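Local coordinates for protein nicotinate-nucleotide pyrophosphorylase (Ehrlichia chaffeensis, PDB 3L0G) that probably catalyses the decarboxylating transfer of phosphoribose to quinolinate, giving nicotinate mononucleotide on the route to NAD(+), at residues Q135-V145 / V260-L270; C214-E222 / E240-V248. One frame throughout, in Å; residues are numbered along the deposited sequence.

Contact 1: residues Q135-V145 / V260-L270; sequences QFVDEVSGTKV and VNIRNVRNIAL
Phe136, Val140 and Val145 meet Ile262, Val265 and Ala269 in a contact of a helix end and the loop after it with helix 262-269, on the outer side of the parallel sheet that forms the open alpha/beta barrel of this family's C-terminal domain. The first segment closes the long helix 116-139 and leads into strand 146-148. The short axes come within 9.3 Å at a signed crossing angle of -43°. At one end, CD1 of Ile262 sits over a face of the Phe136 ring, 4.0 Å from its centroid, a CH-pi contact, while the carbonyl O of Val260 lies at the ring edge. Val265 divides its branches, CG1 reaching Phe136 and CG2 resting on CG1 of Val140. Farther along, the small CB of Ala269 lets Val145 CG2 approach to 3.7 Å.

A polar seam runs beside these side chains. Extended from CG to NE, with CG anti to the backbone N (chi1 -168°), Arg266 carries its guanidinium to the C-terminal end of helix 116-139. NH1 and NH2 grip the carbonyl O of Ser141 end-on, at 3.2 and 3.0 Å, and NH2 also donates to Glu139 O at 2.8 Å. Both oxygens lie in the guanidinium plane, which fixes its rotation, although NH2 stands above the carbonyl plane of Glu139. OE2 of Glu139 lies against CB of Arg266 and is joined to the facing helix by a water that donates to OE2 and Ile262 O and accepts from Arg266 N. Thr143 OG1 braces the type II turn from Val140 to Thr143, donating to Val140 O at 2.7 Å and accepting from Val145 N in an ST turn.

Beneath, Phe136 and Val140 rest on Ile147 of strand 146-148, and Val145 and Val265 on Ile276 of adjoining strand 275-277.

Contact 2: residues C214-E222 / E240-V248; sequences CDNISQVEE and EIKKAVDIV
Ile217 fits among Glu240, Lys243, Ala244 and Ile247 as a knob in a hole, joining helices 217-225 and 238-248. These follow one another in the chain, before and after strand 230-234, on the outside of the open alpha/beta barrel of this family's C-terminal domain. Their short axes run 10.4 Å apart and only 18° from parallel.

The apolar contacts do most of the work. The two ends of Ile217 are used separately: CD1 enters the helix surface, 3.7 Å from the carbonyl O of Glu240 and close to CG of Lys243, whereas CG2, set anti to the backbone N by chi1 of -77°, meets Ile247 CD1 at 3.6 Å. Nearer the sheet, Val220 CG1 faces Val248 CG2 at 4.0 Å, the two side chains crossing at about a right angle. Here Val220 and Ala244 both reach Leu233 of the intervening strand 230-234.

Charged side chains contribute mainly their carbon chains or graze the edge. Lys243 bends at chi2, and its amine leads away while CB and CG line the hole. Glu221 brings OE2 to 4.1 Å from Ile247 CD1, and Glu240 OE2 lies near CA of Asn216.

The side-chain hydrogen bonds within the two segments belong to the start of helix 217-225. Asn216 is its N-cap, with OD1 accepting from Gln219 N at 2.8 Å, and Gln219 OE1 accepts from Asp215 N at 2.9 Å, nearly straight (170°). They hold the first turn, which presents Ile217, and do not join the helices.

Direct contact between the helices therefore rests on van der Waals fit, chiefly of Ile217, Val220, Ile247 and Val248, completed by Ala244 and the carbon chains of Lys243 and Glu240.

Overall arrangement
Both contacts pair elements on the outer side of the same parallel sheet in the C-terminal domain; their centres lie about 20 Å apart and their nearest atoms about 5 Å, so they do not touch. Each is partly buried, but contact 1, centred about 17 Å from the chain centre, buries 661 Å² against 339 Å² for contact 2, centred about 28 Å out. In 214-222 / 240-248, consecutive helices meet mainly by aliphatic fit, with no polar bond between them. In 135-145 / 260-270, elements distant in sequence cover adjacent strands, and arginine bonds to backbone oxygens where a helix gives way to a turn, and a water linking a carboxylate to the facing backbone, supplement the apolar packing.

Contact 1: residues Q135-V145 / V260-L270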
ATOM      1  N   GLN C 135     -10.734 -19.640  22.524  1.00  9.90           N
ATOM      2  CA  GLN C 135     -11.263 -20.948  22.835  1.00 11.57           C
ATOM      3  C   GLN C 135     -10.151 -21.982  23.038  1.00 11.08           C
ATOM      4  O   GLN C 135     -10.174 -22.678  24.038  1.00  9.89           O
ATOM      5  CB  GLN C 135     -12.257 -21.398  21.763  1.00 12.27           C
ATOM      6  CG  GLN C 135     -13.067 -22.584  22.166  1.00 15.58           C
ATOM      7  CD  GLN C 135     -14.138 -22.987  21.121  1.00 19.61           C
ATOM      8  OE1 GLN C 135     -14.872 -23.951  21.340  1.00 23.61           O
ATOM      9  NE2 GLN C 135     -14.239 -22.244  20.023  1.00 21.83           N
ATOM     10  N   PHE C 136      -9.187 -22.065  22.096  1.00 10.82           N
ATOM     11  CA  PHE C 136      -8.076 -23.003  22.210  1.00 10.40           C
ATOM     12  C   PHE C 136      -7.190 -22.663  23.377  1.00  9.99           C
ATOM     13  O   PHE C 136      -6.755 -23.550  24.085  1.00 10.43           O
ATOM     14  CB  PHE C 136      -7.222 -23.097  20.923  1.00 10.59           C
ATOM     15  CG  PHE C 136      -7.848 -23.942  19.848  1.00 11.91           C
ATOM     16  CD1 PHE C 136      -7.592 -25.305  19.780  1.00 13.73           C
ATOM     17  CD2 PHE C 136      -8.669 -23.379  18.909  1.00 13.60           C
ATOM     18  CE1 PHE C 136      -8.159 -26.079  18.817  1.00 14.01           C
ATOM     19  CE2 PHE C 136      -9.263 -24.148  17.934  1.00 15.75           C
ATOM     20  CZ  PHE C 136      -9.015 -25.511  17.883  1.00 15.05           C
ATOM     21  N   VAL C 137      -6.943 -21.382  23.598  1.00 10.24           N
ATOM     22  CA  VAL C 137      -6.150 -20.946  24.752  1.00 10.28           C
ATOM     23  C   VAL C 137      -6.791 -21.396  26.089  1.00 11.09           C
ATOM     24  O   VAL C 137      -6.131 -21.961  26.945  1.00 10.85           O
ATOM     25  CB  VAL C 137      -5.922 -19.413  24.678  1.00 10.11           C
ATOM     26  CG1 VAL C 137      -5.180 -18.883  25.910  1.00  8.23           C
ATOM     27  CG2 VAL C 137      -5.153 -19.074  23.388  1.00  9.72           C
ATOM     28  N   ASP C 138      -8.081 -21.155  26.260  1.00 11.65           N
ATOM     29  CA  ASP C 138      -8.771 -21.568  27.488  1.00 12.45           C
ATOM     30  C   ASP C 138      -8.715 -23.062  27.784  1.00 12.74           C
ATOM     31  O   ASP C 138      -8.633 -23.457  28.909  1.00 13.70           O
ATOM     32  CB  ASP C 138     -10.236 -21.091  27.453  1.00 12.28           C
ATOM     33  CG  ASP C 138     -10.352 -19.595  27.681  1.00 12.80           C
ATOM     34  OD1 ASP C 138      -9.365 -18.961  28.116  1.00 16.83           O
ATOM     35  OD2 ASP C 138     -11.417 -19.037  27.447  1.00 13.97           O
ATOM     36  N   GLU C 139      -8.739 -23.870  26.746  1.00 13.48           N
ATOM     37  CA  GLU C 139      -8.843 -25.297  26.850  1.00 13.89           C
ATOM     38  C   GLU C 139      -7.507 -25.928  27.184  1.00 13.76           C
ATOM     39  O   GLU C 139      -7.478 -27.068  27.659  1.00 14.00           O
ATOM     40  CB  GLU C 139      -9.433 -25.836  25.528  1.00 14.20           C
ATOM     41  CG  GLU C 139      -9.618 -27.332  25.383  1.00 15.93           C
ATOM     42  CD  GLU C 139     -10.510 -27.929  26.450  1.00 16.65           C
ATOM     43  OE1 GLU C 139     -11.281 -27.197  27.117  1.00 16.80           O
ATOM     44  OE2 GLU C 139     -10.410 -29.141  26.612  1.00 17.48           O
ATOM     45  N   VAL C 140      -6.403 -25.208  26.949  1.00 13.10           N
ATOM     46  CA  VAL C 140      -5.089 -25.672  27.389  1.00 11.83           C
ATOM     47  C   VAL C 140      -4.647 -24.980  28.695  1.00 12.64           C
ATOM     48  O   VAL C 140      -3.494 -25.130  29.109  1.00 11.71           O
ATOM     49  CB  VAL C 140      -4.010 -25.549  26.246  1.00 11.92           C
ATOM     50  CG1 VAL C 140      -4.537 -26.176  24.945  1.00 10.75           C
ATOM     51  CG2 VAL C 140      -3.597 -24.092  25.985  1.00  8.86           C
ATOM     52  N   SER C 141      -5.556 -24.262  29.366  1.00 13.08           N
ATOM     53  CA  SER C 141      -5.218 -23.579  30.615  0.50 13.78           C
ATOM     54  C   SER C 141      -4.658 -24.532  31.670  1.00 14.39           C
ATOM     55  O   SER C 141      -5.092 -25.673  31.778  1.00 14.95           O
ATOM     56  CB  SER C 141      -6.442 -22.885  31.210  0.50 13.81           C
ATOM     57  OG  SER C 141      -6.071 -22.155  32.367  0.50 13.12           O
ATOM     58  N   GLY C 142      -3.711 -24.045  32.465  1.00 15.18           N
ATOM     59  CA  GLY C 142      -3.055 -24.867  33.486  1.00 15.61           C
ATOM     60  C   GLY C 142      -2.054 -25.866  32.936  1.00 16.06           C
ATOM     61  O   GLY C 142      -1.614 -26.760  33.672  1.00 16.78           O
ATOM     62  N   THR C 143      -1.718 -25.753  31.647  1.00 15.75           N
ATOM     63  CA  THR C 143      -0.522 -26.386  31.074  1.00 15.64           C
ATOM     64  C   THR C 143       0.435 -25.264  30.698  1.00 16.27           C
ATOM     65  O   THR C 143       0.058 -24.084  30.702  1.00 17.29           O
ATOM     66  CB  THR C 143      -0.836 -27.227  29.804  1.00 15.73           C
ATOM     67  OG1 THR C 143      -1.126 -26.362  28.692  1.00 14.96           O
ATOM     68  CG2 THR C 143      -2.008 -28.168  30.040  1.00 14.01           C
ATOM     69  N   LYS C 144       1.657 -25.601  30.327  1.00 16.28           N
ATOM     70  CA  LYS C 144       2.619 -24.567  29.916  1.00 16.49           C
ATOM     71  C   LYS C 144       2.448 -24.163  28.465  1.00 15.38           C
ATOM     72  O   LYS C 144       3.185 -23.317  27.979  1.00 15.43           O
ATOM     73  CB  LYS C 144       4.060 -25.037  30.119  1.00 17.45           C
ATOM     74  CG  LYS C 144       4.451 -26.264  29.274  1.00 19.41           C
ATOM     75  CD  LYS C 144       5.911 -26.653  29.569  1.00 22.22           C
ATOM     76  CE  LYS C 144       6.244 -28.067  29.130  1.00 22.91           C
ATOM     77  NZ  LYS C 144       7.676 -28.117  28.688  1.00 25.78           N
ATOM     78  N   VAL C 145       1.471 -24.740  27.775  1.00 13.83           N
ATOM     79  CA  VAL C 145       1.385 -24.569  26.331  1.00 13.32           C
ATOM     80  C   VAL C 145       0.914 -23.171  25.902  1.00 12.05           C
ATOM     81  O   VAL C 145       0.005 -22.594  26.505  1.00 11.73           O
ATOM     82  CB  VAL C 145       0.490 -25.643  25.713  1.00 13.30           C
ATOM     83  CG1 VAL C 145       0.275 -25.371  24.248  1.00 13.49           C
ATOM     84  CG2 VAL C 145       1.123 -27.009  25.921  1.00 13.70           C
ATOM     85  N   VAL C 260      -5.617 -29.234  15.004  1.00 26.21           N
ATOM     86  CA  VAL C 260      -6.171 -29.944  16.142  1.00 25.63           C
ATOM     87  C   VAL C 260      -7.640 -29.567  16.336  1.00 25.04           C
ATOM     88  O   VAL C 260      -7.987 -28.407  16.238  1.00 25.57           O
ATOM     89  CB  VAL C 260      -5.404 -29.526  17.434  1.00 25.85           C
ATOM     90  CG1 VAL C 260      -5.573 -30.590  18.557  1.00 26.99           C
ATOM     91  CG2 VAL C 260      -3.969 -29.291  17.131  1.00 24.54           C
ATOM     92  N   ASN C 261      -8.491 -30.540  16.622  1.00 24.54           N
ATOM     93  CA  ASN C 261      -9.875 -30.304  17.074  1.00 23.97           C
ATOM     94  C   ASN C 261      -9.871 -29.676  18.484  1.00 22.63           C
ATOM     95  O   ASN C 261      -9.009 -29.996  19.297  1.00 21.64           O
ATOM     96  CB  ASN C 261     -10.614 -31.662  17.116  1.00 24.01           C
ATOM     97  CG  ASN C 261     -12.142 -31.524  17.154  1.00 26.39           C
ATOM     98  OD1 ASN C 261     -12.829 -31.953  16.224  1.00 30.43           O
ATOM     99  ND2 ASN C 261     -12.679 -30.956  18.230  1.00 26.28           N
ATOM    100  N   ILE C 262     -10.840 -28.823  18.802  1.00 22.11           N
ATOM    101  CA  ILE C 262     -10.963 -28.300  20.175  1.00 21.84           C
ATOM    102  C   ILE C 262     -11.057 -29.412  21.240  1.00 22.11           C
ATOM    103  O   ILE C 262     -10.607 -29.247  22.378  1.00 21.72           O
ATOM    104  CB  ILE C 262     -12.175 -27.343  20.328  1.00 21.92           C
ATOM    105  CG1 ILE C 262     -12.121 -26.580  21.653  1.00 21.23           C
ATOM    106  CG2 ILE C 262     -13.506 -28.101  20.229  1.00 21.83           C
ATOM    107  CD1 ILE C 262     -10.880 -25.752  21.822  1.00 21.94           C
ATOM    108  N   ARG C 263     -11.651 -30.541  20.872  1.00 22.20           N
ATOM    109  CA  ARG C 263     -11.892 -31.625  21.829  1.00 22.78           C
ATOM    110  C   ARG C 263     -10.670 -32.526  21.977  1.00 22.72           C
ATOM    111  O   ARG C 263     -10.702 -33.445  22.786  1.00 22.45           O
ATOM    112  CB  ARG C 263     -13.122 -32.465  21.430  1.00 22.56           C
ATOM    113  N   ASN C 264      -9.605 -32.285  21.204  1.00 22.39           N
ATOM    114  CA  ASN C 264      -8.391 -33.065  21.373  1.00 22.57           C
ATOM    115  C   ASN C 264      -7.115 -32.247  21.670  1.00 21.02           C
ATOM    116  O   ASN C 264      -6.039 -32.818  21.861  1.00 21.34           O
ATOM    117  CB  ASN C 264      -8.291 -34.088  20.215  1.00 23.92           C
ATOM    118  CG  ASN C 264      -7.065 -33.934  19.364  1.00 27.29           C
ATOM    119  OD1 ASN C 264      -7.011 -33.094  18.443  1.00 35.19           O
ATOM    120  ND2 ASN C 264      -6.077 -34.807  19.608  1.00 32.44           N
ATOM    121  N   VAL C 265      -7.237 -30.917  21.767  1.00 19.14           N
ATOM    122  CA  VAL C 265      -6.064 -30.058  22.001  1.00 16.70           C
ATOM    123  C   VAL C 265      -5.548 -30.177  23.440  1.00 16.02           C
ATOM    124  O   VAL C 265      -4.327 -30.207  23.648  1.00 13.53           O
ATOM    125  CB  VAL C 265      -6.316 -28.571  21.617  1.00 16.43           C
ATOM    126  CG1 VAL C 265      -7.321 -27.898  22.540  1.00 15.32           C
ATOM    127  CG2 VAL C 265      -5.030 -27.817  21.606  1.00 14.60           C
ATOM    128  N   ARG C 266      -6.447 -30.293  24.430  1.00 14.91           N
ATOM    129  CA  ARG C 266      -5.977 -30.490  25.811  1.00 14.84           C
ATOM    130  C   ARG C 266      -5.126 -31.738  25.952  1.00 14.74           C
ATOM    131  O   ARG C 266      -4.089 -31.707  26.584  1.00 14.29           O
ATOM    132  CB  ARG C 266      -7.114 -30.526  26.834  1.00 14.78           C
ATOM    133  CG  ARG C 266      -6.602 -30.446  28.258  1.00 13.96           C
ATOM    134  CD  ARG C 266      -7.719 -30.188  29.305  1.00 14.74           C
ATOM    135  NE  ARG C 266      -7.102 -29.970  30.619  1.00 15.08           N
ATOM    136  CZ  ARG C 266      -6.551 -28.821  31.017  1.00 14.91           C
ATOM    137  NH1 ARG C 266      -5.981 -28.729  32.213  1.00 12.65           N
ATOM    138  NH2 ARG C 266      -6.536 -27.758  30.219  1.00 14.20           N
ATOM    139  N   ASN C 267      -5.569 -32.832  25.350  1.00 15.51           N
ATOM    140  CA  ASN C 267      -4.801 -34.076  25.383  1.00 16.05           C
ATOM    141  C   ASN C 267      -3.393 -33.880  24.846  1.00 14.72           C
ATOM    142  O   ASN C 267      -2.433 -34.392  25.415  1.00 14.05           O
ATOM    143  CB  ASN C 267      -5.484 -35.168  24.554  1.00 16.98           C
ATOM    144  CG  ASN C 267      -6.721 -35.728  25.215  1.00 20.02           C
ATOM    145  OD1 ASN C 267      -7.679 -36.099  24.520  1.00 25.09           O
ATOM    146  ND2 ASN C 267      -6.717 -35.808  26.554  1.00 20.07           N
ATOM    147  N   ILE C 268      -3.282 -33.141  23.745  1.00 13.36           N
ATOM    148  CA  ILE C 268      -1.979 -32.828  23.168  1.00 12.92           C
ATOM    149  C   ILE C 268      -1.187 -31.982  24.164  1.00 12.91           C
ATOM    150  O   ILE C 268       0.001 -32.244  24.382  1.00 11.78           O
ATOM    151  CB  ILE C 268      -2.104 -32.147  21.794  1.00 13.57           C
ATOM    152  CG1 ILE C 268      -2.704 -33.149  20.783  1.00 14.64           C
ATOM    153  CG2 ILE C 268      -0.731 -31.614  21.305  1.00 14.18           C
ATOM    154  CD1 ILE C 268      -2.913 -32.593  19.420  1.00 15.47           C
ATOM    155  N   ALA C 269      -1.844 -31.011  24.808  1.00 12.52           N
ATOM    156  CA  ALA C 269      -1.142 -30.097  25.713  1.00 13.35           C
ATOM    157  C   ALA C 269      -0.525 -30.821  26.913  1.00 13.59           C
ATOM    158  O   ALA C 269       0.541 -30.449  27.358  1.00 14.56           O
ATOM    159  CB  ALA C 269      -2.046 -28.955  26.174  1.00 12.10           C
ATOM    160  N   LEU C 270      -1.197 -31.853  27.418  1.00 14.55           N
ATOM    161  CA  LEU C 270      -0.730 -32.580  28.610  1.00 14.85           C
ATOM    162  C   LEU C 270       0.464 -33.511  28.351  1.00 14.64           C
ATOM    163  O   LEU C 270       1.012 -34.051  29.302  1.00 15.04           O
ATOM    164  CB  LEU C 270      -1.867 -33.397  29.235  1.00 14.86           C
ATOM    165  CG  LEU C 270      -3.089 -32.632  29.742  1.00 15.46           C
ATOM    166  CD1 LEU C 270      -4.219 -33.630  30.017  1.00 16.27           C
ATOM    167  CD2 LEU C 270      -2.744 -31.803  30.978  1.00 15.71           C
TER
HETATM  168  O   HOH W   1      -9.378 -30.394  24.615  1.00 13.82           O

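Contact 2: residues C214-E222 / E240-V248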
ATOM      1  N   CYS C 214       9.496 -32.076  11.546  1.00 12.77           N
ATOM      2  CA  CYS C 214       9.696 -33.507  11.496  1.00 12.21           C
ATOM      3  C   CYS C 214       8.338 -34.197  11.386  1.00 12.76           C
ATOM      4  O   CYS C 214       7.376 -33.793  12.050  1.00 12.65           O
ATOM      5  CB  CYS C 214      10.380 -33.934  12.783  1.00 12.33           C
ATOM      6  SG  CYS C 214      12.032 -33.203  13.083  1.00 12.86           S
ATOM      7  N   ASP C 215       8.238 -35.235  10.574  1.00 13.19           N
ATOM      8  CA  ASP C 215       7.027 -36.042  10.583  1.00 14.48           C
ATOM      9  C   ASP C 215       7.194 -37.482  11.018  1.00 13.43           C
ATOM     10  O   ASP C 215       6.253 -38.240  10.922  1.00 12.61           O
ATOM     11  CB  ASP C 215       6.226 -35.921   9.283  1.00 15.67           C
ATOM     12  CG  ASP C 215       7.000 -36.291   8.080  1.00 20.34           C
ATOM     13  OD1 ASP C 215       8.052 -36.958   8.217  1.00 23.53           O
ATOM     14  OD2 ASP C 215       6.544 -35.892   6.976  1.00 28.15           O
ATOM     15  N   ASN C 216       8.361 -37.846  11.552  1.00 12.97           N
ATOM     16  CA  ASN C 216       8.486 -39.121  12.263  1.00 12.97           C
ATOM     17  C   ASN C 216       9.568 -39.058  13.308  1.00 13.13           C
ATOM     18  O   ASN C 216      10.275 -38.043  13.433  1.00 12.82           O
ATOM     19  CB  ASN C 216       8.703 -40.286  11.283  1.00 13.28           C
ATOM     20  CG  ASN C 216       9.997 -40.156  10.499  1.00 13.27           C
ATOM     21  OD1 ASN C 216      11.017 -39.756  11.042  1.00 15.34           O
ATOM     22  ND2 ASN C 216       9.951 -40.478   9.222  1.00 16.83           N
ATOM     23  N   ILE C 217       9.708 -40.130  14.080  1.00 12.97           N
ATOM     24  CA  ILE C 217      10.612 -40.116  15.218  1.00 12.87           C
ATOM     25  C   ILE C 217      12.087 -40.102  14.768  1.00 12.63           C
ATOM     26  O   ILE C 217      12.960 -39.463  15.407  1.00 11.54           O
ATOM     27  CB  ILE C 217      10.313 -41.322  16.137  1.00 13.56           C
ATOM     28  CG1 ILE C 217       9.051 -41.028  16.967  1.00 15.33           C
ATOM     29  CG2 ILE C 217      11.519 -41.683  17.015  1.00 12.85           C
ATOM     30  CD1 ILE C 217       9.169 -39.874  17.928  1.00 16.26           C
ATOM     31  N   SER C 218      12.368 -40.818  13.690  1.00 12.06           N
ATOM     32  CA  SER C 218      13.701 -40.789  13.095  1.00 12.57           C
ATOM     33  C   SER C 218      14.140 -39.346  12.781  1.00 11.81           C
ATOM     34  O   SER C 218      15.250 -38.960  13.087  1.00 12.40           O
ATOM     35  CB  SER C 218      13.729 -41.644  11.816  1.00 12.80           C
ATOM     36  OG  SER C 218      15.027 -41.590  11.220  1.00 14.92           O
ATOM     37  N   GLN C 219      13.260 -38.536  12.211  1.00 11.27           N
ATOM     38  CA  GLN C 219      13.614 -37.136  11.920  1.00 11.14           C
ATOM     39  C   GLN C 219      13.778 -36.291  13.161  1.00 10.61           C
ATOM     40  O   GLN C 219      14.636 -35.419  13.205  1.00  9.76           O
ATOM     41  CB  GLN C 219      12.591 -36.514  10.977  1.00 11.71           C
ATOM     42  CG  GLN C 219      12.640 -37.116   9.581  1.00 12.92           C
ATOM     43  CD  GLN C 219      11.697 -36.440   8.639  1.00 13.48           C
ATOM     44  OE1 GLN C 219      10.595 -36.060   9.029  1.00 16.79           O
ATOM     45  NE2 GLN C 219      12.124 -36.254   7.392  1.00 13.25           N
ATOM     46  N   VAL C 220      12.992 -36.571  14.194  1.00 10.31           N
ATOM     47  CA  VAL C 220      13.210 -35.953  15.488  1.00 10.31           C
ATOM     48  C   VAL C 220      14.600 -36.323  16.066  1.00 10.77           C
ATOM     49  O   VAL C 220      15.357 -35.452  16.502  1.00  9.69           O
ATOM     50  CB  VAL C 220      12.134 -36.353  16.495  1.00 10.01           C
ATOM     51  CG1 VAL C 220      12.510 -35.850  17.860  1.00  9.55           C
ATOM     52  CG2 VAL C 220      10.737 -35.811  16.065  1.00 10.10           C
ATOM     53  N   GLU C 221      14.939 -37.606  16.031  1.00 11.04           N
ATOM     54  CA  GLU C 221      16.244 -38.066  16.526  1.00 12.33           C
ATOM     55  C   GLU C 221      17.419 -37.376  15.822  1.00 12.54           C
ATOM     56  O   GLU C 221      18.400 -36.976  16.490  1.00 13.40           O
ATOM     57  CB  GLU C 221      16.377 -39.593  16.401  1.00 12.45           C
ATOM     58  CG  GLU C 221      15.592 -40.330  17.486  1.00 14.91           C
ATOM     59  CD  GLU C 221      15.421 -41.822  17.229  1.00 16.85           C
ATOM     60  OE1 GLU C 221      15.357 -42.233  16.063  1.00 19.76           O
ATOM     61  OE2 GLU C 221      15.317 -42.593  18.211  1.00 23.25           O
ATOM     62  N   GLU C 222      17.319 -37.237  14.490  1.00 12.28           N
ATOM     63  CA  GLU C 222      18.402 -36.646  13.703  1.00 12.27           C
ATOM     64  C   GLU C 222      18.489 -35.130  13.938  1.00 12.19           C
ATOM     65  O   GLU C 222      19.571 -34.577  13.957  1.00 12.98           O
ATOM     66  CB  GLU C 222      18.268 -36.967  12.202  1.00 12.69           C
ATOM     67  CG  GLU C 222      19.403 -36.403  11.352  1.00 12.02           C
ATOM     68  CD  GLU C 222      19.297 -36.733   9.870  1.00 13.08           C
ATOM     69  OE1 GLU C 222      18.296 -37.346   9.410  1.00 14.27           O
ATOM     70  OE2 GLU C 222      20.259 -36.395   9.149  1.00 12.87           O
ATOM     71  N   GLU C 240       3.116 -40.917  19.046  1.00 14.15           N
ATOM     72  CA  GLU C 240       4.405 -40.387  18.577  1.00 14.45           C
ATOM     73  C   GLU C 240       4.788 -39.091  19.289  1.00 13.29           C
ATOM     74  O   GLU C 240       5.966 -38.858  19.540  1.00 13.05           O
ATOM     75  CB  GLU C 240       4.405 -40.092  17.085  1.00 14.84           C
ATOM     76  CG  GLU C 240       4.716 -41.268  16.206  1.00 18.39           C
ATOM     77  CD  GLU C 240       4.474 -40.955  14.743  1.00 20.23           C
ATOM     78  OE1 GLU C 240       3.337 -40.599  14.380  1.00 23.51           O
ATOM     79  OE2 GLU C 240       5.433 -41.041  13.962  1.00 25.37           O
ATOM     80  N   ILE C 241       3.802 -38.250  19.585  1.00 12.15           N
ATOM     81  CA  ILE C 241       4.083 -37.003  20.264  1.00 11.73           C
ATOM     82  C   ILE C 241       4.655 -37.334  21.642  1.00 11.91           C
ATOM     83  O   ILE C 241       5.659 -36.752  22.060  1.00 10.67           O
ATOM     84  CB  ILE C 241       2.846 -36.089  20.349  1.00 11.25           C
ATOM     85  CG1 ILE C 241       2.480 -35.574  18.957  1.00 10.46           C
ATOM     86  CG2 ILE C 241       3.118 -34.877  21.295  1.00 11.09           C
ATOM     87  CD1 ILE C 241       1.068 -35.024  18.855  1.00  8.50           C
ATOM     88  N   LYS C 242       4.032 -38.285  22.334  1.00 12.64           N
ATOM     89  CA  LYS C 242       4.511 -38.671  23.661  1.00 13.23           C
ATOM     90  C   LYS C 242       5.910 -39.261  23.562  1.00 12.54           C
ATOM     91  O   LYS C 242       6.741 -38.995  24.400  1.00 11.81           O
ATOM     92  CB  LYS C 242       3.563 -39.647  24.355  1.00 13.56           C
ATOM     93  CG  LYS C 242       2.272 -38.988  24.871  1.00 15.88           C
ATOM     94  CD  LYS C 242       1.313 -40.050  25.486  1.00 17.82           C
ATOM     95  CE  LYS C 242       0.057 -39.393  26.112  1.00 18.95           C
ATOM     96  NZ  LYS C 242      -0.846 -40.415  26.771  1.00 22.03           N
ATOM     97  N   LYS C 243       6.187 -40.026  22.511  1.00 12.67           N
ATOM     98  CA  LYS C 243       7.538 -40.576  22.344  1.00 13.36           C
ATOM     99  C   LYS C 243       8.552 -39.476  22.097  1.00 12.68           C
ATOM    100  O   LYS C 243       9.682 -39.564  22.567  1.00 12.19           O
ATOM    101  CB  LYS C 243       7.564 -41.594  21.205  1.00 14.59           C
ATOM    102  CG  LYS C 243       8.896 -42.200  20.889  1.00 17.60           C
ATOM    103  CD  LYS C 243       9.189 -43.321  21.836  1.00 24.21           C
ATOM    104  CE  LYS C 243      10.665 -43.755  21.797  1.00 25.79           C
ATOM    105  NZ  LYS C 243      10.829 -44.985  22.614  1.00 25.37           N
ATOM    106  N   ALA C 244       8.161 -38.456  21.327  1.00 12.28           N
ATOM    107  CA  ALA C 244       9.063 -37.367  21.003  1.00 12.54           C
ATOM    108  C   ALA C 244       9.430 -36.592  22.255  1.00 12.31           C
ATOM    109  O   ALA C 244      10.594 -36.327  22.487  1.00 12.77           O
ATOM    110  CB  ALA C 244       8.441 -36.431  19.955  1.00 12.10           C
ATOM    111  N   VAL C 245       8.435 -36.246  23.066  1.00 12.59           N
ATOM    112  CA  VAL C 245       8.663 -35.501  24.301  1.00 12.29           C
ATOM    113  C   VAL C 245       9.705 -36.236  25.140  1.00 13.07           C
ATOM    114  O   VAL C 245      10.635 -35.622  25.665  1.00 12.84           O
ATOM    115  CB  VAL C 245       7.367 -35.314  25.123  1.00 11.81           C
ATOM    116  CG1 VAL C 245       7.665 -34.758  26.510  1.00 11.26           C
ATOM    117  CG2 VAL C 245       6.375 -34.397  24.389  1.00 11.50           C
ATOM    118  N   ASP C 246       9.566 -37.553  25.236  1.00 13.45           N
ATOM    119  CA  ASP C 246      10.491 -38.359  26.018  0.50 13.71           C
ATOM    120  C   ASP C 246      11.919 -38.309  25.476  1.00 13.84           C
ATOM    121  O   ASP C 246      12.882 -38.124  26.218  1.00 13.04           O
ATOM    122  CB  ASP C 246      10.022 -39.801  26.028  0.50 13.89           C
ATOM    123  CG  ASP C 246      10.843 -40.644  26.933  0.50 13.59           C
ATOM    124  OD1 ASP C 246      10.748 -40.432  28.156  0.50 13.31           O
ATOM    125  OD2 ASP C 246      11.593 -41.488  26.412  0.50 14.78           O
ATOM    126  N   ILE C 247      12.058 -38.497  24.166  1.00 14.11           N
ATOM    127  CA  ILE C 247      13.373 -38.518  23.512  0.50 13.93           C
ATOM    128  C   ILE C 247      14.023 -37.150  23.601  1.00 13.94           C
ATOM    129  O   ILE C 247      15.197 -37.030  23.822  1.00 13.68           O
ATOM    130  CB  ILE C 247      13.279 -38.886  22.002  0.50 13.85           C
ATOM    131  CG1 ILE C 247      12.844 -40.344  21.823  0.50 13.86           C
ATOM    132  CG2 ILE C 247      14.630 -38.669  21.313  0.50 13.02           C
ATOM    133  CD1 ILE C 247      12.468 -40.710  20.396  0.50 11.11           C
ATOM    134  N   VAL C 248      13.221 -36.105  23.390  1.00 14.58           N
ATOM    135  CA  VAL C 248      13.765 -34.734  23.401  1.00 14.42           C
ATOM    136  C   VAL C 248      14.250 -34.369  24.818  1.00 15.04           C
ATOM    137  O   VAL C 248      15.278 -33.710  24.982  1.00 14.21           O
ATOM    138  CB  VAL C 248      12.737 -33.689  22.887  1.00 14.74           C
ATOM    139  CG1 VAL C 248      13.233 -32.266  23.164  1.00 13.20           C
ATOM    140  CG2 VAL C 248      12.432 -33.896  21.377  1.00 12.84           C
TER